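Regulatory protein E2 (Bovine papillomavirus type 1, PDB 2JEX) probably regulates viral transcription and helps initiate viral DNA replication by assisting the E1 protein, its N-terminal transactivation domain being the part present here. Local coordinates at residues V36-K48 against V59-I73. The protein carries 1 engineered substitution. Residues are numbered along the deposited sequence; the frame is centred on the assembly and turned at random.
Sequences VRTENTLLYAARK and VPHSVVCQERAKQAI
C65 and A69 of helix 62-83 pack against N40, L43 and Y44 of helix 26-48, in a nearly antiparallel pair; the axes of segments 36-48 and 62-73 approach to 7.9 Å at a signed crossing angle of -152°. Small residues permit this closeness: A69 CB meets N40 CB at 3.7 Å, A72 CB meets R37 N at 3.5 Å and lies beside V36 CG1, and C65 SG rests 3.5 Å from L43 CB. L43 CD1 reaches P60 CD, while V59 CG1 packs against the carbonyl oxygen of L43.

Flat and long side chains flank this core. The Y44 ring runs alongside Q66, ring and amide planes 21° apart, with its edge toward the S62 carbonyl. I73 CG1 lies over one face of the R37 guanidinium, 3.4 Å from NE, and R37 NH1 hydrogen-bonds Q76 OE1, a turn beyond I73. R47 lays CG on S62 CB at 3.4 Å; bends at chi2 (52°) and chi3 then carry CD past P60 O and NH1 to the V51 carbonyl.

N40 ND2 donates to V36 O (2.8 Å), which N40 N reaches from the opposite face of the carbonyl plane. OD1 is left against R68 CB, where a water donates to it and accepts weakly from R68 NH1. At the N-cap of helix 62-83, H61 ND1 accepts from V63 N in its ring plane.

The contact thus joins two helices of the N-terminal helical bundle by close apolar packing, with the N40 amide accommodated through its own helix and one water.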
loop_
_atom_site.group_PDB
_atom_site.type_symbol
_atom_site.label_atom_id
_atom_site.label_comp_id
_atom_site.label_asym_id
_atom_site.label_seq_id
_atom_site.Cartn_x
_atom_site.Cartn_y
_atom_site.Cartn_z
ATOM N N VAL A 36 -12.046 9.819 -6.101
ATOM C CA VAL A 36 -12.052 8.458 -6.666
ATOM C C VAL A 36 -13.335 7.741 -6.254
ATOM O O VAL A 36 -13.968 7.068 -7.074
ATOM C CB VAL A 36 -10.799 7.616 -6.273
ATOM C CG1 VAL A 36 -10.870 6.214 -6.905
ATOM C CG2 VAL A 36 -9.494 8.307 -6.713
ATOM N N ARG A 37 -13.719 7.929 -4.991
ATOM C CA ARG A 37 -14.944 7.380 -4.419
ATOM C C ARG A 37 -16.184 7.867 -5.167
ATOM O O ARG A 37 -17.017 7.061 -5.591
ATOM C CB ARG A 37 -15.036 7.780 -2.951
ATOM C CG ARG A 37 -16.335 7.391 -2.281
ATOM C CD ARG A 37 -16.319 7.776 -0.821
ATOM N NE ARG A 37 -17.526 7.335 -0.126
ATOM C CZ ARG A 37 -17.691 7.393 1.190
ATOM N NH1 ARG A 37 -16.728 7.882 1.956
ATOM N NH2 ARG A 37 -18.824 6.970 1.742
ATOM N N THR A 38 -16.296 9.187 -5.302
ATOM C CA THR A 38 -17.378 9.827 -6.027
ATOM C C THR A 38 -17.486 9.263 -7.451
ATOM O O THR A 38 -18.536 8.758 -7.814
ATOM C CB THR A 38 -17.221 11.377 -6.003
ATOM O OG1 THR A 38 -17.107 11.811 -4.641
ATOM C CG2 THR A 38 -18.417 12.090 -6.669
ATOM N N GLU A 39 -16.391 9.287 -8.217
ATOM C CA GLU A 39 -16.391 8.783 -9.604
ATOM C C GLU A 39 -16.927 7.356 -9.726
ATOM O O GLU A 39 -17.817 7.084 -10.527
ATOM C CB GLU A 39 -14.991 8.865 -10.236
ATOM C CG GLU A 39 -14.909 8.237 -11.638
ATOM C CD GLU A 39 -13.506 8.249 -12.235
ATOM O OE1 GLU A 39 -12.527 8.464 -11.491
ATOM O OE2 GLU A 39 -13.379 8.045 -13.458
ATOM N N ASN A 40 -16.393 6.454 -8.922
ATOM C CA ASN A 40 -16.783 5.064 -9.008
ATOM C C ASN A 40 -18.130 4.756 -8.397
ATOM O O ASN A 40 -18.757 3.765 -8.768
ATOM C CB ASN A 40 -15.686 4.169 -8.450
ATOM C CG ASN A 40 -14.462 4.200 -9.306
ATOM O OD1 ASN A 40 -14.415 3.568 -10.359
ATOM N ND2 ASN A 40 -13.474 4.976 -8.892
ATOM N N THR A 41 -18.579 5.605 -7.474
ATOM C CA THR A 41 -19.922 5.489 -6.918
ATOM C C THR A 41 -20.950 5.850 -7.984
ATOM O O THR A 41 -21.913 5.109 -8.176
ATOM C CB THR A 41 -20.115 6.373 -5.648
ATOM O OG1 THR A 41 -19.193 5.952 -4.631
ATOM C CG2 THR A 41 -21.530 6.263 -5.114
ATOM N N LEU A 42 -20.732 6.974 -8.674
ATOM C CA LEU A 42 -21.656 7.449 -9.702
ATOM C C LEU A 42 -21.722 6.430 -10.831
ATOM O O LEU A 42 -22.801 6.083 -11.304
ATOM C CB LEU A 42 -21.226 8.813 -10.262
ATOM C CG LEU A 42 -21.007 10.018 -9.337
ATOM C CD1 LEU A 42 -20.096 11.014 -10.037
ATOM C CD2 LEU A 42 -22.323 10.685 -8.909
ATOM N N LEU A 43 -20.550 5.945 -11.223
ATOM C CA LEU A 43 -20.405 4.966 -12.289
ATOM C C LEU A 43 -21.097 3.655 -11.938
ATOM O O LEU A 43 -21.742 3.040 -12.794
ATOM C CB LEU A 43 -18.914 4.731 -12.594
ATOM C CG LEU A 43 -18.116 5.823 -13.314
ATOM C CD1 LEU A 43 -16.670 5.380 -13.463
ATOM C CD2 LEU A 43 -18.715 6.167 -14.682
ATOM N N TYR A 44 -20.973 3.243 -10.676
ATOM C CA TYR A 44 -21.641 2.041 -10.192
ATOM C C TYR A 44 -23.149 2.232 -10.195
ATOM O O TYR A 44 -23.891 1.351 -10.632
ATOM C CB TYR A 44 -21.135 1.661 -8.790
ATOM C CG TYR A 44 -21.833 0.458 -8.193
ATOM C CD1 TYR A 44 -21.565 -0.832 -8.655
ATOM C CD2 TYR A 44 -22.763 0.610 -7.157
ATOM C CE1 TYR A 44 -22.213 -1.937 -8.112
ATOM C CE2 TYR A 44 -23.412 -0.490 -6.601
ATOM C CZ TYR A 44 -23.136 -1.760 -7.088
ATOM O OH TYR A 44 -23.773 -2.853 -6.546
ATOM N N ALA A 45 -23.594 3.397 -9.721
ATOM C CA ALA A 45 -25.008 3.743 -9.717
ATOM C C ALA A 45 -25.582 3.800 -11.143
ATOM O O ALA A 45 -26.721 3.413 -11.371
ATOM C CB ALA A 45 -25.225 5.064 -9.003
ATOM N N ALA A 46 -24.778 4.283 -12.086
ATOM C CA ALA A 46 -25.148 4.315 -13.493
ATOM C C ALA A 46 -25.330 2.896 -14.042
ATOM O O ALA A 46 -26.296 2.627 -14.753
ATOM C CB ALA A 46 -24.097 5.071 -14.292
ATOM N N ARG A 47 -24.404 2.002 -13.682
ATOM C CA ARG A 47 -24.433 0.588 -14.071
ATOM C C ARG A 47 -25.703 -0.156 -13.610
ATOM O O ARG A 47 -26.321 -0.906 -14.398
ATOM C CB ARG A 47 -23.159 -0.103 -13.573
ATOM C CG ARG A 47 -22.744 -1.342 -14.359
ATOM C CD ARG A 47 -22.657 -1.104 -15.876
ATOM N NE ARG A 47 -23.093 -2.306 -16.584
ATOM C CZ ARG A 47 -24.171 -2.383 -17.367
ATOM N NH1 ARG A 47 -24.941 -1.316 -17.591
ATOM N NH2 ARG A 47 -24.472 -3.536 -17.949
ATOM N N LYS A 48 -26.115 0.085 -12.362
ATOM C CA LYS A 48 -27.360 -0.488 -11.811
ATOM C C LYS A 48 -28.583 -0.084 -12.610
ATOM O O LYS A 48 -29.566 -0.824 -12.665
ATOM C CB LYS A 48 -27.572 -0.081 -10.343
ATOM C CG LYS A 48 -26.507 -0.597 -9.337
ATOM C CD LYS A 48 -26.565 -2.120 -9.133
ATOM C CE LYS A 48 -25.534 -2.855 -9.996
ATOM N NZ LYS A 48 -25.866 -4.304 -10.129
ATOM N N VAL A 59 -18.963 3.297 -19.050
ATOM C CA VAL A 59 -19.103 2.830 -17.677
ATOM C C VAL A 59 -18.501 1.429 -17.547
ATOM O O VAL A 59 -18.924 0.511 -18.251
ATOM C CB VAL A 59 -20.587 2.795 -17.246
ATOM C CG1 VAL A 59 -20.709 2.374 -15.794
ATOM C CG2 VAL A 59 -21.257 4.154 -17.488
ATOM N N PRO A 60 -17.502 1.260 -16.654
ATOM C CA PRO A 60 -16.948 -0.073 -16.377
ATOM C C PRO A 60 -18.010 -1.048 -15.852
ATOM O O PRO A 60 -19.061 -0.621 -15.360
ATOM C CB PRO A 60 -15.921 0.190 -15.264
ATOM C CG PRO A 60 -15.608 1.639 -15.334
ATOM C CD PRO A 60 -16.837 2.315 -15.863
ATOM N N HIS A 61 -17.731 -2.344 -15.958
ATOM C CA HIS A 61 -18.518 -3.367 -15.273
ATOM C C HIS A 61 -18.786 -2.971 -13.818
ATOM O O HIS A 61 -17.898 -2.442 -13.139
ATOM C CB HIS A 61 -17.762 -4.692 -15.309
ATOM C CG HIS A 61 -18.613 -5.897 -15.039
ATOM N ND1 HIS A 61 -19.260 -6.104 -13.837
ATOM C CD2 HIS A 61 -18.886 -6.979 -15.806
ATOM C CE1 HIS A 61 -19.911 -7.253 -13.883
ATOM N NE2 HIS A 61 -19.701 -7.804 -15.066
ATOM N N SER A 62 -20.000 -3.237 -13.342
ATOM C CA SER A 62 -20.415 -2.864 -11.989
ATOM C C SER A 62 -19.504 -3.420 -10.886
ATOM O O SER A 62 -19.223 -2.723 -9.917
ATOM C CB SER A 62 -21.879 -3.246 -11.732
ATOM O OG SER A 62 -22.015 -4.635 -11.514
ATOM N N VAL A 63 -19.039 -4.660 -11.048
ATOM C CA VAL A 63 -18.094 -5.281 -10.110
ATOM C C VAL A 63 -16.789 -4.462 -9.993
ATOM O O VAL A 63 -16.190 -4.372 -8.919
ATOM C CB VAL A 63 -17.809 -6.777 -10.499
ATOM C CG1 VAL A 63 -16.709 -7.388 -9.649
ATOM C CG2 VAL A 63 -19.079 -7.620 -10.373
ATOM N N VAL A 64 -16.380 -3.857 -11.106
ATOM C CA VAL A 64 -15.177 -3.042 -11.184
ATOM C C VAL A 64 -15.380 -1.695 -10.488
ATOM O O VAL A 64 -14.558 -1.309 -9.644
ATOM C CB VAL A 64 -14.737 -2.850 -12.655
ATOM C CG1 VAL A 64 -13.711 -1.738 -12.798
ATOM C CG2 VAL A 64 -14.199 -4.155 -13.219
ATOM N N CYS A 65 -16.466 -0.991 -10.841
ATOM C CA CYS A 65 -16.824 0.281 -10.204
ATOM C C CYS A 65 -17.000 0.095 -8.697
ATOM O O CYS A 65 -16.570 0.929 -7.914
ATOM C CB CYS A 65 -18.144 0.834 -10.757
ATOM S SG CYS A 65 -18.226 1.277 -12.495
ATOM N N GLN A 66 -17.667 -0.992 -8.322
ATOM C CA GLN A 66 -17.943 -1.341 -6.938
ATOM C C GLN A 66 -16.653 -1.521 -6.128
ATOM O O GLN A 66 -16.565 -1.090 -4.975
ATOM C CB GLN A 66 -18.792 -2.617 -6.894
ATOM C CG GLN A 66 -19.208 -3.061 -5.509
ATOM C CD GLN A 66 -20.082 -4.303 -5.529
ATOM O OE1 GLN A 66 -19.757 -5.303 -6.177
ATOM N NE2 GLN A 66 -21.191 -4.252 -4.800
ATOM N N GLU A 67 -15.651 -2.136 -6.748
ATOM C CA GLU A 67 -14.381 -2.407 -6.083
ATOM C C GLU A 67 -13.544 -1.149 -5.926
ATOM O O GLU A 67 -13.018 -0.881 -4.830
ATOM C CB GLU A 67 -13.599 -3.486 -6.829
ATOM C CG GLU A 67 -12.822 -4.415 -5.907
ATOM C CD GLU A 67 -13.603 -4.799 -4.643
ATOM O OE1 GLU A 67 -14.811 -5.147 -4.741
ATOM O OE2 GLU A 67 -12.996 -4.744 -3.546
ATOM N N ARG A 68 -13.440 -0.381 -7.016
ATOM C CA ARG A 68 -12.714 0.898 -7.014
ATOM C C ARG A 68 -13.283 1.905 -6.023
ATOM O O ARG A 68 -12.526 2.646 -5.384
ATOM C CB ARG A 68 -12.616 1.495 -8.418
ATOM C CG ARG A 68 -11.594 0.751 -9.337
ATOM C CD ARG A 68 -11.702 1.196 -10.800
ATOM N NE ARG A 68 -10.831 0.423 -11.684
ATOM C CZ ARG A 68 -10.956 0.356 -13.015
ATOM N NH1 ARG A 68 -11.927 1.020 -13.642
ATOM N NH2 ARG A 68 -10.115 -0.384 -13.725
ATOM N N ALA A 69 -14.597 1.889 -5.846
ATOM C CA ALA A 69 -15.247 2.765 -4.877
ATOM C C ALA A 69 -14.989 2.309 -3.442
ATOM O O ALA A 69 -14.786 3.132 -2.542
ATOM C CB ALA A 69 -16.767 2.845 -5.148
ATOM N N LYS A 70 -15.038 0.997 -3.236
ATOM C CA LYS A 70 -14.792 0.406 -1.928
ATOM C C LYS A 70 -13.363 0.645 -1.454
ATOM O O LYS A 70 -13.141 0.995 -0.296
ATOM C CB LYS A 70 -15.160 -1.081 -1.925
ATOM C CG LYS A 70 -16.660 -1.302 -1.705
ATOM C CD LYS A 70 -17.133 -2.675 -2.131
ATOM C CE LYS A 70 -16.582 -3.789 -1.260
ATOM N NZ LYS A 70 -16.694 -5.100 -1.983
ATOM N N GLN A 71 -12.405 0.474 -2.366
ATOM C CA GLN A 71 -10.991 0.757 -2.101
ATOM C C GLN A 71 -10.806 2.217 -1.706
ATOM O O GLN A 71 -10.105 2.532 -0.752
ATOM C CB GLN A 71 -10.155 0.445 -3.337
ATOM C CG GLN A 71 -10.151 -1.051 -3.722
ATOM C CD GLN A 71 -9.269 -1.361 -4.929
ATOM O OE1 GLN A 71 -8.812 -2.504 -5.104
ATOM N NE2 GLN A 71 -9.030 -0.355 -5.773
ATOM N N ALA A 72 -11.478 3.101 -2.439
ATOM C CA ALA A 72 -11.394 4.535 -2.224
ATOM C C ALA A 72 -12.063 4.955 -0.918
ATOM O O ALA A 72 -11.556 5.825 -0.228
ATOM C CB ALA A 72 -11.977 5.278 -3.417
ATOM N N ILE A 73 -13.191 4.335 -0.576
ATOM C CA ILE A 73 -13.825 4.537 0.736
ATOM C C ILE A 73 -12.802 4.227 1.849
ATOM O O ILE A 73 -12.553 5.063 2.733
ATOM C CB ILE A 73 -15.112 3.670 0.885
ATOM C CG1 ILE A 73 -16.248 4.235 0.018
ATOM C CG2 ILE A 73 -15.568 3.581 2.333
ATOM C CD1 ILE A 73 -17.411 3.257 -0.280
HETATM O O HOH W 1 -13.244 3.938 -12.725
#